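Local coordinates for protein MPT synthase subunit 2 (Burkholderia ambifaria, PDB 7L32) that probably acts as the catalytic large subunit of molybdopterin synthase, which inserts sulfur into a pterin precursor to form molybdopterin during molybdenum cofactor biosynthesis, at residues A87-V92 and I101-T106. Numbering follows the deposited sequence.
Sequences AIVHRV and IVMVAT
His-90 and Val-102 form the tightest side-chain contact between the antiparallel segments 87-91 and 101-106 of strands 85-91 and 100-108. CG of His-90 is anti to the backbone N (chi1 -156°), and the imidazole beyond it crosses Val-102 obliquely: CB of Val-102 stands over one ring face in a CH-pi contact, offset toward the rim, while Val-102 CG2 comes within 3.5 Å of His-90 CD2. At the other end of the ring, Ile-101 CG2 approaches CE1 of His-90 obliquely at 3.6 Å. The ring's rotation is fixed by its own strand, since ND1 donates, in the ring plane, to Arg-91 O at 2.9 Å. Five backbone hydrogen bonds join the strands; Ala-87 with Ala-105 and Val-89 with Met-103 are bonded in both directions, and Arg-91 N adds a 2.8 Å bond to Ile-101 O. On the sheet face carrying Val-89, CG of Met-103 rests 3.8 Å from Val-89 CB. Packing is looser between Ile-88 and Val-104, whose nearest side-chain atoms, CG1 and CG2, are 4.2 Å apart. Partly exposed Arg-91 marks the solvent side; its guanidinium bonds Thr-16 O through NH2 and, through NH1, Gln-100 O, just ahead of Ile-101 on the partner strand. Ile-101 and Val-102 both face Gly-43 of strand 37-44, a classic beta bulge. The pair forms the centre of a mixed four-stranded sheet, flanked by strands 11-15 and 37-44, consistent with the alpha/beta hammerhead fold of MoaE proteins; helix 111-128 packs on Ile-88 and Val-104, Phe-131 stacks on the His-90 ring, and helix 21-30 covers Val-89, Met-103 and Ala-105 on the opposite face.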
loop_
_atom_site.group_PDB
_atom_site.type_symbol
_atom_site.label_atom_id
_atom_site.label_comp_id
_atom_site.label_asym_id
_atom_site.label_seq_id
_atom_site.Cartn_x
_atom_site.Cartn_y
_atom_site.Cartn_z
ATOM N N ALA A 87 -8.871 -7.147 -2.270
ATOM C CA ALA A 87 -9.763 -7.164 -1.110
ATOM C C ALA A 87 -10.142 -5.732 -0.755
ATOM O O ALA A 87 -9.298 -4.836 -0.798
ATOM C CB ALA A 87 -9.119 -7.856 0.107
ATOM N N ILE A 88 -11.421 -5.501 -0.445
ATOM C CA ILE A 88 -11.906 -4.178 -0.058
ATOM C C ILE A 88 -12.768 -4.339 1.186
ATOM O O ILE A 88 -13.686 -5.174 1.202
ATOM C CB ILE A 88 -12.733 -3.507 -1.176
ATOM C CG1 ILE A 88 -11.959 -3.452 -2.507
ATOM C CG2 ILE A 88 -13.201 -2.078 -0.723
ATOM C CD1 ILE A 88 -12.832 -3.085 -3.734
ATOM N N VAL A 89 -12.477 -3.553 2.223
ATOM C CA VAL A 89 -13.367 -3.432 3.386
ATOM C C VAL A 89 -13.652 -1.951 3.593
ATOM O O VAL A 89 -12.721 -1.151 3.743
ATOM C CB VAL A 89 -12.763 -4.040 4.662
ATOM C CG1 VAL A 89 -13.788 -3.972 5.828
ATOM C CG2 VAL A 89 -12.294 -5.498 4.432
ATOM N N HIS A 90 -14.930 -1.574 3.593
ATOM C CA HIS A 90 -15.290 -0.182 3.808
ATOM C C HIS A 90 -16.229 -0.096 5.004
ATOM O O HIS A 90 -17.128 -0.929 5.153
ATOM C CB HIS A 90 -15.949 0.420 2.552
ATOM C CG HIS A 90 -15.830 1.911 2.459
ATOM N ND1 HIS A 90 -16.354 2.764 3.407
ATOM C CD2 HIS A 90 -15.292 2.705 1.499
ATOM C CE1 HIS A 90 -16.123 4.018 3.051
ATOM N NE2 HIS A 90 -15.483 4.011 1.895
ATOM N N ARG A 91 -16.003 0.883 5.875
ATOM C CA ARG A 91 -16.866 1.032 7.039
ATOM C C ARG A 91 -17.968 2.043 6.758
ATOM O O ARG A 91 -17.856 2.889 5.866
ATOM C CB ARG A 91 -16.072 1.465 8.264
ATOM C CG ARG A 91 -15.042 0.425 8.700
ATOM C CD ARG A 91 -14.288 0.894 9.920
ATOM N NE ARG A 91 -15.129 0.899 11.108
ATOM C CZ ARG A 91 -14.866 1.595 12.204
ATOM N NH1 ARG A 91 -13.813 2.394 12.278
ATOM N NH2 ARG A 91 -15.685 1.495 13.252
ATOM N N VAL A 92 -19.050 1.927 7.533
ATOM C CA VAL A 92 -20.148 2.889 7.549
ATOM C C VAL A 92 -20.517 3.154 9.006
ATOM O O VAL A 92 -20.011 2.506 9.927
ATOM C CB VAL A 92 -21.375 2.400 6.747
ATOM C CG1 VAL A 92 -21.056 2.375 5.255
ATOM C CG2 VAL A 92 -21.823 1.026 7.223
ATOM N N ILE A 101 -11.400 4.237 7.899
ATOM C CA ILE A 101 -12.585 4.284 7.024
ATOM C C ILE A 101 -12.604 3.114 6.053
ATOM O O ILE A 101 -13.618 2.441 5.882
ATOM C CB ILE A 101 -12.629 5.614 6.236
ATOM C CG1 ILE A 101 -12.668 6.819 7.162
ATOM C CG2 ILE A 101 -13.827 5.651 5.284
ATOM C CD1 ILE A 101 -12.372 8.112 6.417
ATOM N N VAL A 102 -11.495 2.889 5.361
ATOM C CA VAL A 102 -11.510 2.001 4.207
ATOM C C VAL A 102 -10.128 1.389 4.089
ATOM O O VAL A 102 -9.129 2.039 4.397
ATOM C CB VAL A 102 -11.910 2.773 2.930
ATOM C CG1 VAL A 102 -11.002 3.976 2.707
ATOM C CG2 VAL A 102 -11.934 1.872 1.699
ATOM N N MET A 103 -10.080 0.127 3.686
ATOM C CA MET A 103 -8.819 -0.479 3.284
ATOM C C MET A 103 -9.004 -1.164 1.942
ATOM O O MET A 103 -10.053 -1.765 1.670
ATOM C CB MET A 103 -8.298 -1.484 4.331
ATOM C CG MET A 103 -9.176 -2.698 4.618
ATOM S SD MET A 103 -8.063 -4.045 5.151
ATOM C CE MET A 103 -7.399 -4.492 3.570
ATOM N N VAL A 104 -7.988 -1.048 1.097
ATOM C CA VAL A 104 -7.922 -1.781 -0.160
ATOM C C VAL A 104 -6.572 -2.484 -0.173
ATOM O O VAL A 104 -5.554 -1.852 0.126
ATOM C CB VAL A 104 -8.054 -0.858 -1.384
ATOM C CG1 VAL A 104 -7.792 -1.672 -2.674
ATOM C CG2 VAL A 104 -9.478 -0.230 -1.423
ATOM N N ALA A 105 -6.573 -3.785 -0.449
ATOM C CA ALA A 105 -5.322 -4.545 -0.571
ATOM C C ALA A 105 -5.340 -5.318 -1.886
ATOM O O ALA A 105 -6.374 -5.880 -2.270
ATOM C CB ALA A 105 -5.147 -5.510 0.603
ATOM N N THR A 106 -4.202 -5.345 -2.586
ATOM C CA THR A 106 -4.075 -6.107 -3.817
ATOM C C THR A 106 -2.811 -6.944 -3.728
ATOM O O THR A 106 -1.857 -6.571 -3.045
ATOM C CB THR A 106 -4.006 -5.227 -5.074
ATOM O OG1 THR A 106 -2.829 -4.390 -5.034
ATOM C CG2 THR A 106 -5.275 -4.343 -5.220
#